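Long-range contacts in adenylate kinase (Cryptosporidium parvum Iowa II, PDB 3BE4), which probably catalyses reversible phosphoryl transfer between ATP and AMP, and binds the two-substrate mimic bis(adenosine)-5'-pentaphosphate: residues Asp66-Leu70 / Phe91-Gln97; Lys5-Ile11 / Asp110-Ile116. All blocks are in the same frame, centred on the assembly; numbering follows the deposited sequence. Where two conformers were deposited one is given.

Interaction 1 (Asp66-Leu70 / Phe91-Gln97); sequences DEIVL and FPRTIPQ. With AP5 (bis(adenosine)-5'-pentaphosphate), chain C.
Asp66, in the first turn of helix 66-78, lowers its carboxylate onto the start of helix 95-108, where OD1 accepts two hydrogen bonds. The hydroxyl OG1 of Thr94 donates at 2.9 Å to OD1 of Asp66 from well above the carboxylate plane. NE2 of Gln97 reaches the same OD1 of Asp66 on its anti side at 2.8 Å. The Gln97 amide stands almost perpendicular to the carboxylate (87°). The other oxygen, OD2, lies against CB of Pro96. One turn on, in one of its two modelled conformers, Val69 brings CG1 to 3.5 Å from CD1 of Phe91. Leu70 completes the segment by placing CD2 at the edge of the Phe91 ring, in its plane and 3.7 Å from CZ.

Thr94 is the N-cap of helix 95-108: OG1, which donates to Asp66, accepts from the backbone N of Gln97. The Gln97 side chain, held by Asp66 through NE2, also pairs with the base. Its OE1 receives N6A of AP5 at 3.0 Å in a fairly straight bond (163°), and NE2 of Gln97 donates to N1A of AP5, also at 3.0 Å. OE1 takes a further bond from the backbone N of Arg93, above its carbonyl plane. Arg93 itself, bent at chi3 (79°), passes its side chain along the adenine and donates from NH1 and NH2 to phosphate oxygen O1B.

Asp66 is thus a second-shell residue. Together with Arg93 N it fixes which end of the Gln97 amide is oxygen and which nitrogen, giving a donor-acceptor pair complementary to N1A and N6A, the recognition expected of an AMP site that selects adenine.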
ATOM      1  N   ASP A  66     -16.036  -2.020   1.655  1.00 21.16           N
ATOM      2  CA  ASP A  66     -15.706  -1.261   0.453  1.00 19.85           C
ATOM      3  C   ASP A  66     -16.092   0.190   0.600  1.00 24.58           C
ATOM      4  O   ASP A  66     -15.338   1.113   0.198  1.00 24.43           O
ATOM      5  CB  ASP A  66     -16.452  -1.826  -0.717  1.00 22.57           C
ATOM      6  CG  ASP A  66     -15.813  -3.161  -1.215  1.00 25.86           C
ATOM      7  OD1 ASP A  66     -14.577  -3.510  -0.978  1.00 23.88           O
ATOM      8  OD2 ASP A  66     -16.545  -3.972  -1.932  1.00 30.99           O
ATOM      9  N   GLU A  67     -17.255   0.460   1.172  1.00 24.76           N
ATOM     10  CA  GLU A  67     -17.790   1.795   1.226  0.50 25.56           C
ATOM     11  C   GLU A  67     -16.976   2.687   2.174  1.00 25.50           C
ATOM     12  O   GLU A  67     -16.821   3.873   1.924  1.00 27.18           O
ATOM     13  CB  GLU A  67     -19.311   1.737   1.541  0.50 26.45           C
ATOM     14  CG  GLU A  67     -19.890   0.876   2.719  0.50 29.13           C
ATOM     15  CD  GLU A  67     -19.213  -0.451   3.083  0.50 28.91           C
ATOM     16  OE1 GLU A  67     -19.182  -1.415   2.248  0.50 25.84           O
ATOM     17  OE2 GLU A  67     -18.720  -0.468   4.245  0.50 26.87           O
ATOM     18  N   ILE A  68     -16.488   2.120   3.235  1.00 24.53           N
ATOM     19  CA  ILE A  68     -15.687   2.850   4.194  1.00 23.61           C
ATOM     20  C   ILE A  68     -14.361   3.300   3.485  1.00 25.45           C
ATOM     21  O   ILE A  68     -13.964   4.491   3.582  1.00 24.40           O
ATOM     22  CB  ILE A  68     -15.347   1.923   5.370  1.00 24.66           C
ATOM     23  CG1 ILE A  68     -16.667   1.757   6.161  1.00 26.22           C
ATOM     24  CG2 ILE A  68     -14.339   2.571   6.304  1.00 22.50           C
ATOM     25  CD1 ILE A  68     -16.607   0.680   7.274  1.00 35.32           C
ATOM     26  N   VAL A  69     -13.653   2.373   2.849  1.00 21.38           N
ATOM     27  CA  VAL A  69     -12.443   2.771   2.247  0.50 21.78           C
ATOM     28  C   VAL A  69     -12.644   3.644   1.034  1.00 22.55           C
ATOM     29  O   VAL A  69     -11.863   4.589   0.785  1.00 22.64           O
ATOM     30  CB  VAL A  69     -11.544   1.596   2.021  0.50 22.57           C
ATOM     31  CG1 VAL A  69     -10.347   2.057   1.375  0.50 21.22           C
ATOM     32  CG2 VAL A  69     -11.277   0.893   3.376  0.50 22.63           C
ATOM     33  N   LEU A  70     -13.679   3.372   0.214  1.00 20.06           N
ATOM     34  CA  LEU A  70     -13.942   4.298  -0.911  1.00 20.93           C
ATOM     35  C   LEU A  70     -14.225   5.743  -0.373  1.00 22.54           C
ATOM     36  O   LEU A  70     -13.781   6.708  -0.987  1.00 23.67           O
ATOM     37  CB  LEU A  70     -15.200   3.803  -1.631  1.00 20.19           C
ATOM     38  CG  LEU A  70     -14.780   2.766  -2.685  1.00 21.68           C
ATOM     39  CD1 LEU A  70     -15.999   1.856  -3.136  1.00 26.52           C
ATOM     40  CD2 LEU A  70     -14.130   3.371  -3.928  1.00 24.19           C
ATOM     41  N   PHE A  91      -4.946  -0.264  -2.224  1.00 17.95           N
ATOM     42  CA  PHE A  91      -6.314   0.143  -2.692  1.00 16.28           C
ATOM     43  C   PHE A  91      -6.109   0.386  -4.146  1.00 18.86           C
ATOM     44  O   PHE A  91      -5.148   1.053  -4.525  1.00 17.23           O
ATOM     45  CB  PHE A  91      -6.768   1.475  -2.005  1.00 16.42           C
ATOM     46  CG  PHE A  91      -8.043   1.978  -2.556  1.00 16.86           C
ATOM     47  CD1 PHE A  91      -9.269   1.643  -1.952  1.00 18.85           C
ATOM     48  CD2 PHE A  91      -8.037   2.684  -3.736  1.00 20.55           C
ATOM     49  CE1 PHE A  91     -10.488   2.083  -2.574  1.00 17.85           C
ATOM     50  CE2 PHE A  91      -9.267   3.135  -4.306  1.00 20.86           C
ATOM     51  CZ  PHE A  91     -10.461   2.795  -3.755  1.00 21.01           C
ATOM     52  N   PRO A  92      -7.037  -0.008  -4.950  1.00 18.92           N
ATOM     53  CA  PRO A  92      -8.165  -0.931  -4.565  1.00 17.94           C
ATOM     54  C   PRO A  92      -7.735  -2.324  -4.189  1.00 20.77           C
ATOM     55  O   PRO A  92      -6.714  -2.762  -4.665  1.00 21.44           O
ATOM     56  CB  PRO A  92      -8.984  -1.061  -5.930  1.00 19.70           C
ATOM     57  CG  PRO A  92      -8.016  -0.712  -6.937  1.00 23.92           C
ATOM     58  CD  PRO A  92      -7.051   0.337  -6.373  1.00 21.69           C
ATOM     59  N   ARG A  93      -8.539  -3.071  -3.427  1.00 19.54           N
ATOM     60  CA  ARG A  93      -8.121  -4.414  -3.186  1.00 20.39           C
ATOM     61  C   ARG A  93      -9.315  -5.340  -3.442  1.00 21.69           C
ATOM     62  O   ARG A  93      -9.199  -6.515  -3.219  1.00 21.67           O
ATOM     63  CB  ARG A  93      -7.267  -4.518  -1.796  1.00 20.72           C
ATOM     64  CG  ARG A  93      -8.032  -4.309  -0.610  1.00 23.12           C
ATOM     65  CD  ARG A  93      -7.174  -4.836   0.518  1.00 18.51           C
ATOM     66  NE  ARG A  93      -6.115  -3.853   0.905  1.00 17.81           N
ATOM     67  CZ  ARG A  93      -5.117  -4.200   1.708  1.00 17.45           C
ATOM     68  NH1 ARG A  93      -4.898  -5.442   2.163  1.00 16.24           N
ATOM     69  NH2 ARG A  93      -4.279  -3.187   2.076  1.00 15.79           N
ATOM     70  N   THR A  94     -10.438  -4.816  -3.979  1.00 20.48           N
ATOM     71  CA  THR A  94     -11.552  -5.648  -4.439  1.00 20.27           C
ATOM     72  C   THR A  94     -12.029  -5.011  -5.766  1.00 23.01           C
ATOM     73  O   THR A  94     -11.757  -3.846  -6.069  1.00 19.89           O
ATOM     74  CB  THR A  94     -12.770  -5.645  -3.492  1.00 22.19           C
ATOM     75  OG1 THR A  94     -13.310  -4.281  -3.426  1.00 21.80           O
ATOM     76  CG2 THR A  94     -12.411  -6.133  -2.133  1.00 22.71           C
ATOM     77  N   ILE A  95     -12.806  -5.764  -6.528  1.00 21.84           N
ATOM     78  CA  ILE A  95     -13.344  -5.287  -7.754  1.00 23.95           C
ATOM     79  C   ILE A  95     -14.321  -4.111  -7.483  1.00 23.72           C
ATOM     80  O   ILE A  95     -14.166  -3.145  -8.226  1.00 22.40           O
ATOM     81  CB  ILE A  95     -14.058  -6.488  -8.582  1.00 24.87           C
ATOM     82  CG1 ILE A  95     -13.014  -7.483  -8.992  1.00 26.56           C
ATOM     83  CG2 ILE A  95     -14.724  -5.896  -9.797  1.00 25.79           C
ATOM     84  CD1 ILE A  95     -11.991  -6.857 -10.009  1.00 27.19           C
ATOM     85  N   PRO A  96     -15.284  -4.161  -6.506  1.00 22.96           N
ATOM     86  CA  PRO A  96     -16.091  -2.943  -6.216  1.00 22.71           C
ATOM     87  C   PRO A  96     -15.271  -1.712  -5.888  1.00 22.04           C
ATOM     88  O   PRO A  96     -15.616  -0.622  -6.303  1.00 22.77           O
ATOM     89  CB  PRO A  96     -17.067  -3.347  -5.094  1.00 25.81           C
ATOM     90  CG  PRO A  96     -17.149  -4.874  -5.334  1.00 26.17           C
ATOM     91  CD  PRO A  96     -15.788  -5.352  -5.747  1.00 25.39           C
ATOM     92  N   GLN A  97     -14.122  -1.916  -5.267  1.00 17.91           N
ATOM     93  CA  GLN A  97     -13.232  -0.675  -5.038  1.00 16.03           C
ATOM     94  C   GLN A  97     -12.635  -0.178  -6.309  1.00 19.57           C
ATOM     95  O   GLN A  97     -12.485   1.028  -6.437  1.00 19.68           O
ATOM     96  CB  GLN A  97     -12.138  -1.067  -4.091  1.00 18.65           C
ATOM     97  CG  GLN A  97     -12.700  -1.282  -2.685  1.00 16.33           C
ATOM     98  CD  GLN A  97     -11.602  -1.733  -1.660  1.00 17.33           C
ATOM     99  OE1 GLN A  97     -10.423  -1.503  -1.929  1.00 19.30           O
ATOM    100  NE2 GLN A  97     -12.003  -2.468  -0.571  1.00 18.85           N
TER
HETATM  101  PA  AP5 C 219      -2.032  -2.466   5.104  1.00 15.11           P
HETATM  102  O1A AP5 C 219      -1.389  -1.540   6.149  1.00 18.13           O
HETATM  103  O2A AP5 C 219      -1.999  -2.092   3.697  1.00 15.16           O
HETATM  104  O3A AP5 C 219      -1.433  -3.939   5.284  1.00 16.83           O
HETATM  105  PB  AP5 C 219      -1.244  -5.125   4.243  1.00 16.08           P
HETATM  106  O1B AP5 C 219      -2.219  -5.047   3.172  1.00 16.45           O
HETATM  107  O2B AP5 C 219      -1.089  -6.405   5.075  1.00 19.85           O
HETATM  108  O3B AP5 C 219       0.256  -4.693   3.619  1.00 13.84           O
HETATM  109  PG  AP5 C 219       1.551  -4.238   4.374  1.00 14.71           P
HETATM  110  O1G AP5 C 219       1.820  -5.224   5.457  1.00 18.39           O
HETATM  111  O2G AP5 C 219       1.375  -2.811   4.697  1.00 14.71           O
HETATM  112  O3G AP5 C 219       2.536  -4.484   3.163  1.00 14.83           O
HETATM  113  PD  AP5 C 219       3.473  -3.523   2.234  1.00 13.66           P
HETATM  114  O1D AP5 C 219       3.198  -2.128   2.597  1.00 13.80           O
HETATM  115  O2D AP5 C 219       3.296  -4.024   0.860  1.00 14.57           O
HETATM  116  O3D AP5 C 219       4.941  -3.986   2.670  1.00 13.36           O
HETATM  117  PE  AP5 C 219       6.027  -3.158   3.491  1.00 13.64           P
HETATM  118  O1E AP5 C 219       5.458  -2.772   4.752  1.00 13.89           O
HETATM  119  O2E AP5 C 219       6.663  -2.080   2.636  1.00 15.96           O
HETATM  120  O5F AP5 C 219      -3.574  -2.743   5.418  1.00 14.64           O
HETATM  121  C5F AP5 C 219      -3.819  -2.972   6.814  1.00 16.38           C
HETATM  122  C4F AP5 C 219      -5.240  -3.674   6.819  1.00 15.09           C
HETATM  123  O4F AP5 C 219      -6.194  -2.646   6.705  1.00 15.00           O
HETATM  124  C3F AP5 C 219      -5.566  -4.654   5.757  1.00 17.91           C
HETATM  125  O3F AP5 C 219      -5.072  -5.942   6.053  1.00 18.02           O
HETATM  126  C2F AP5 C 219      -7.102  -4.577   5.883  1.00 17.65           C
HETATM  127  O2F AP5 C 219      -7.560  -5.172   7.159  1.00 21.54           O
HETATM  128  C1F AP5 C 219      -7.362  -3.085   5.976  1.00 15.62           C
HETATM  129  N9A AP5 C 219      -7.424  -2.498   4.664  1.00 15.05           N
HETATM  130  C8A AP5 C 219      -6.427  -1.624   4.150  1.00 10.84           C
HETATM  131  N7A AP5 C 219      -6.756  -1.226   2.933  1.00 14.41           N
HETATM  132  C5A AP5 C 219      -8.013  -1.795   2.640  1.00 16.28           C
HETATM  133  C6A AP5 C 219      -8.843  -1.665   1.544  1.00 16.56           C
HETATM  134  N6A AP5 C 219      -8.589  -1.078   0.369  1.00 15.28           N
HETATM  135  N1A AP5 C 219     -10.045  -2.409   1.644  1.00 16.27           N
HETATM  136  C2A AP5 C 219     -10.322  -3.038   2.766  1.00 16.18           C
HETATM  137  N3A AP5 C 219      -9.548  -3.184   3.863  1.00 16.14           N
HETATM  138  C4A AP5 C 219      -8.348  -2.443   3.806  1.00 15.62           C
HETATM  139  O5J AP5 C 219       7.149  -4.247   3.629  1.00 13.78           O
HETATM  140  C5J AP5 C 219       6.954  -5.418   4.565  1.00 13.71           C
HETATM  141  C4J AP5 C 219       8.370  -5.739   5.091  1.00 14.30           C
HETATM  142  O4J AP5 C 219       9.309  -6.159   4.083  1.00 11.67           O
HETATM  143  C3J AP5 C 219       8.957  -4.584   5.908  1.00 14.21           C
HETATM  144  O3J AP5 C 219       9.664  -5.108   7.011  1.00 14.53           O
HETATM  145  C2J AP5 C 219       9.942  -4.107   4.887  1.00 12.96           C
HETATM  146  O2J AP5 C 219      11.057  -3.482   5.508  1.00 15.46           O
HETATM  147  C1J AP5 C 219      10.532  -5.248   4.182  1.00 13.73           C
HETATM  148  N9B AP5 C 219      10.939  -5.129   2.816  1.00 12.49           N
HETATM  149  C8B AP5 C 219      10.396  -4.286   1.848  1.00 13.75           C
HETATM  150  N7B AP5 C 219      11.019  -4.536   0.682  1.00 16.98           N
HETATM  151  C5B AP5 C 219      11.956  -5.519   0.889  1.00 16.20           C
HETATM  152  C6B AP5 C 219      12.775  -6.301   0.015  1.00 15.01           C
HETATM  153  N6B AP5 C 219      12.804  -6.023  -1.288  1.00 18.38           N
HETATM  154  N1B AP5 C 219      13.562  -7.265   0.568  1.00 15.05           N
HETATM  155  C2B AP5 C 219      13.443  -7.576   1.931  1.00 14.54           C
HETATM  156  N3B AP5 C 219      12.609  -6.927   2.799  1.00 13.59           N
HETATM  157  C4B AP5 C 219      11.783  -5.954   2.264  1.00 13.91           C

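Interaction 2 (Lys5-Ile11 / Asp110-Ile116); sequences KHNLILI and DSLTSVI
The extended side chain of Lys5 and that of Asp110 come from opposite directions, and NZ of Lys5 meets OD2 of Asp110 at 2.8 Å on the syn side, somewhat out of the carboxylate plane, in a salt bridge. The same oxygen accepts from ND2 of Asn7, which arrives from the opposite face of the carboxylate, far out of its plane. Lys5 NZ has a second partner in the carbonyl of Val83. At Ser111 the backbone does the work: its O receives ND2 of Asn7 at 2.8 Å, lying almost in the amide plane, so two acceptors hold the rotation of that amide.

Leu112 turns its branches to the flank of Ile9, CD1 to CD1 at 3.7 Å. Thr113 then brackets the backbone of Asn7: its N donates to Asn7 O on a lone pair, and with OG1 anti to its carbonyl carbon (chi1 -57°) the hydroxyl takes a nearly straight bond (167°) from Asn7 N. Its CG2 touches the edge of the His6 ring, whose NE2 is bonded to the terminal carboxylate of Leu217.

From Ser114 the regular pairing begins, with Ser114 O accepting from Ile9 N. Val115 lies against Ile9 and Ile11 on one face, its CG1 3.6 Å from CD1 of Ile11, beside Tyr191 of helix 186-192. Ile116 sits on the other face alongside Leu10; its N donates to Ile9 O at 2.9 Å, and its O accepts from Ile11 N. The axes of segments 7-11 and 114-116 run parallel, 20° apart; the pairing makes strands 7-12 and 114-119 neighbours in the five-stranded parallel sheet of order 2-3-1-4-5, the core of the P-loop nucleoside monophosphate kinase fold.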
ATOM      1  N   LYS A   5       4.400  13.959 -12.492  1.00 20.27           N
ATOM      2  CA  LYS A   5       3.129  13.305 -12.143  1.00 18.67           C
ATOM      3  C   LYS A   5       2.880  12.017 -12.790  1.00 20.41           C
ATOM      4  O   LYS A   5       3.086  11.857 -14.015  1.00 20.75           O
ATOM      5  CB  LYS A   5       1.946  14.270 -12.545  1.00 19.08           C
ATOM      6  CG  LYS A   5       0.522  13.684 -12.341  1.00 21.64           C
ATOM      7  CD  LYS A   5      -0.616  14.737 -12.483  1.00 17.69           C
ATOM      8  CE  LYS A   5      -1.939  13.998 -12.530  1.00 23.15           C
ATOM      9  NZ  LYS A   5      -3.095  14.960 -12.537  1.00 28.77           N
ATOM     10  N   HIS A   6       2.468  11.031 -11.939  1.00 17.15           N
ATOM     11  CA  HIS A   6       1.878   9.788 -12.424  1.00 19.57           C
ATOM     12  C   HIS A   6       0.713   9.523 -11.556  1.00 16.07           C
ATOM     13  O   HIS A   6       0.663   9.939 -10.406  1.00 18.63           O
ATOM     14  CB  HIS A   6       2.892   8.610 -12.158  1.00 20.76           C
ATOM     15  CG  HIS A   6       4.124   8.670 -12.994  1.00 24.32           C
ATOM     16  ND1 HIS A   6       5.204   9.476 -12.685  1.00 27.55           N
ATOM     17  CD2 HIS A   6       4.461   8.025 -14.134  1.00 29.81           C
ATOM     18  CE1 HIS A   6       6.141   9.343 -13.621  1.00 26.56           C
ATOM     19  NE2 HIS A   6       5.720   8.456 -14.492  1.00 31.08           N
ATOM     20  N   ASN A   7      -0.228   8.734 -12.059  1.00 18.30           N
ATOM     21  CA  ASN A   7      -1.413   8.257 -11.322  1.00 20.01           C
ATOM     22  C   ASN A   7      -1.265   6.781 -11.272  1.00 19.91           C
ATOM     23  O   ASN A   7      -1.561   6.071 -12.233  1.00 21.51           O
ATOM     24  CB  ASN A   7      -2.766   8.653 -11.988  1.00 19.62           C
ATOM     25  CG  ASN A   7      -2.982  10.180 -11.908  1.00 25.59           C
ATOM     26  OD1 ASN A   7      -2.363  10.835 -11.109  1.00 21.85           O
ATOM     27  ND2 ASN A   7      -3.867  10.717 -12.752  1.00 27.63           N
ATOM     28  N   LEU A   8      -0.848   6.306 -10.103  1.00 16.98           N
ATOM     29  CA  LEU A   8      -0.262   4.921  -9.989  0.50 17.28           C
ATOM     30  C   LEU A   8      -1.044   4.115  -8.954  1.00 16.03           C
ATOM     31  O   LEU A   8      -1.484   4.610  -7.947  1.00 17.29           O
ATOM     32  CB  LEU A   8       1.139   4.835  -9.418  0.50 17.29           C
ATOM     33  CG  LEU A   8       2.130   5.614 -10.200  0.50 14.51           C
ATOM     34  CD1 LEU A   8       3.429   5.565  -9.461  0.50 18.88           C
ATOM     35  CD2 LEU A   8       2.303   5.069 -11.585  0.50 19.17           C
ATOM     36  N   ILE A   9      -1.234   2.839  -9.266  1.00 17.61           N
ATOM     37  CA  ILE A   9      -1.706   1.876  -8.233  1.00 16.95           C
ATOM     38  C   ILE A   9      -0.591   0.823  -8.096  1.00 16.59           C
ATOM     39  O   ILE A   9      -0.048   0.389  -9.093  1.00 17.91           O
ATOM     40  CB  ILE A   9      -2.982   1.152  -8.761  1.00 17.39           C
ATOM     41  CG1 ILE A   9      -4.191   2.134  -8.867  1.00 19.31           C
ATOM     42  CG2 ILE A   9      -3.437   0.042  -7.778  1.00 17.16           C
ATOM     43  CD1 ILE A   9      -5.473   1.484  -9.385  1.00 20.06           C
ATOM     44  N   LEU A  10      -0.257   0.491  -6.863  1.00 15.71           N
ATOM     45  CA  LEU A  10       0.573  -0.701  -6.595  1.00 17.46           C
ATOM     46  C   LEU A  10      -0.353  -1.864  -6.106  1.00 17.19           C
ATOM     47  O   LEU A  10      -1.183  -1.677  -5.190  1.00 18.64           O
ATOM     48  CB  LEU A  10       1.543  -0.364  -5.507  1.00 17.79           C
ATOM     49  CG  LEU A  10       2.442   0.866  -5.793  1.00 16.15           C
ATOM     50  CD1 LEU A  10       3.473   0.920  -4.715  1.00 19.38           C
ATOM     51  CD2 LEU A  10       3.048   0.805  -7.143  1.00 16.58           C
ATOM     52  N   ILE A  11      -0.302  -3.071  -6.711  1.00 18.12           N
ATOM     53  CA  ILE A  11      -1.106  -4.158  -6.177  1.00 19.66           C
ATOM     54  C   ILE A  11      -0.044  -5.237  -5.828  1.00 18.31           C
ATOM     55  O   ILE A  11       0.952  -5.445  -6.527  1.00 16.68           O
ATOM     56  CB  ILE A  11      -1.928  -4.795  -7.353  1.00 21.44           C
ATOM     57  CG1 ILE A  11      -3.031  -3.836  -7.782  1.00 26.14           C
ATOM     58  CG2 ILE A  11      -2.674  -6.083  -6.849  1.00 23.80           C
ATOM     59  CD1 ILE A  11      -3.714  -4.389  -9.072  1.00 25.89           C
ATOM     60  N   ASP A 110      -9.598  12.742 -14.751  1.00 42.66           N
ATOM     61  CA  ASP A 110      -8.220  12.246 -14.710  1.00 40.09           C
ATOM     62  C   ASP A 110      -8.285  10.733 -15.008  1.00 40.37           C
ATOM     63  O   ASP A 110      -9.375  10.114 -15.114  1.00 40.65           O
ATOM     64  CB  ASP A 110      -7.545  12.667 -13.409  1.00 40.70           C
ATOM     65  CG  ASP A 110      -5.986  12.904 -13.557  1.00 41.08           C
ATOM     66  OD1 ASP A 110      -5.369  12.596 -14.628  1.00 36.51           O
ATOM     67  OD2 ASP A 110      -5.363  13.380 -12.559  1.00 37.96           O
ATOM     68  N   SER A 111      -7.138  10.124 -15.254  1.00 36.83           N
ATOM     69  CA  SER A 111      -7.111   8.679 -15.539  1.00 34.95           C
ATOM     70  C   SER A 111      -5.824   8.091 -14.913  1.00 31.20           C
ATOM     71  O   SER A 111      -4.862   8.836 -14.636  1.00 28.27           O
ATOM     72  CB  SER A 111      -7.071   8.414 -17.035  1.00 37.11           C
ATOM     73  OG  SER A 111      -5.952   9.143 -17.549  1.00 41.03           O
ATOM     74  N   LEU A 112      -5.820   6.760 -14.756  1.00 28.47           N
ATOM     75  CA  LEU A 112      -4.613   6.071 -14.283  1.00 25.62           C
ATOM     76  C   LEU A 112      -3.493   6.031 -15.297  1.00 25.16           C
ATOM     77  O   LEU A 112      -3.758   5.837 -16.498  1.00 28.76           O
ATOM     78  CB  LEU A 112      -5.028   4.596 -13.990  1.00 25.00           C
ATOM     79  CG  LEU A 112      -5.937   4.487 -12.800  1.00 22.42           C
ATOM     80  CD1 LEU A 112      -6.605   3.055 -12.584  1.00 23.75           C
ATOM     81  CD2 LEU A 112      -5.245   4.886 -11.497  1.00 22.61           C
ATOM     82  N   THR A 113      -2.231   6.246 -14.860  1.00 24.64           N
ATOM     83  CA  THR A 113      -1.076   6.076 -15.647  1.00 25.37           C
ATOM     84  C   THR A 113      -0.651   4.604 -15.767  1.00 26.89           C
ATOM     85  O   THR A 113      -0.319   4.098 -16.856  1.00 27.69           O
ATOM     86  CB  THR A 113       0.140   6.870 -14.982  1.00 25.56           C
ATOM     87  OG1 THR A 113      -0.274   8.150 -14.896  1.00 31.79           O
ATOM     88  CG2 THR A 113       1.472   6.788 -15.847  1.00 31.04           C
ATOM     89  N   SER A 114      -0.508   3.934 -14.611  1.00 22.54           N
ATOM     90  CA  SER A 114       0.162   2.650 -14.623  1.00 23.27           C
ATOM     91  C   SER A 114      -0.329   1.942 -13.390  1.00 20.52           C
ATOM     92  O   SER A 114      -0.634   2.609 -12.394  1.00 21.21           O
ATOM     93  CB  SER A 114       1.719   2.766 -14.406  1.00 25.64           C
ATOM     94  OG  SER A 114       2.330   3.187 -15.648  1.00 33.41           O
ATOM     95  N   VAL A 115      -0.366   0.615 -13.467  1.00 19.35           N
ATOM     96  CA  VAL A 115      -0.640  -0.212 -12.282  1.00 18.18           C
ATOM     97  C   VAL A 115       0.567  -1.156 -12.237  1.00 19.64           C
ATOM     98  O   VAL A 115       0.950  -1.771 -13.260  1.00 21.83           O
ATOM     99  CB  VAL A 115      -1.953  -1.043 -12.477  1.00 17.83           C
ATOM    100  CG1 VAL A 115      -2.131  -2.040 -11.355  1.00 18.81           C
ATOM    101  CG2 VAL A 115      -3.187  -0.109 -12.563  1.00 17.00           C
ATOM    102  N   ILE A 116       1.146  -1.317 -11.067  1.00 16.83           N
ATOM    103  CA  ILE A 116       2.393  -2.109 -10.961  1.00 17.58           C
ATOM    104  C   ILE A 116       2.061  -3.242 -10.010  1.00 16.85           C
ATOM    105  O   ILE A 116       1.697  -3.024  -8.827  1.00 18.58           O
ATOM    106  CB  ILE A 116       3.538  -1.281 -10.353  1.00 20.24           C
ATOM    107  CG1 ILE A 116       3.874  -0.216 -11.389  1.00 20.04           C
ATOM    108  CG2 ILE A 116       4.847  -2.160 -10.190  1.00 20.26           C
ATOM    109  CD1 ILE A 116       5.099   0.770 -10.992  1.00 18.86           C
TER

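Overall arrangement
Near the N terminus the chain runs through strand 7-12, the middle strand of the parallel sheet, and returns to pair with it about a hundred residues later: interaction 2 closes that long loop. Within it, interaction 1 closes a much shorter one, in which helix 66-78, strand 86-89 and the start of helix 95-108 follow in turn, so the two are nested and do not cross. Helix 95-108 then leads into strand 114-119. The contacts, with centres about 16 Å apart, meet where Pro92 CD packs 3.6 Å from Ile9 CD1. Interaction 2 thus knits the sheet interior, while interaction 1 ties two helix starts around one adenine of AP5.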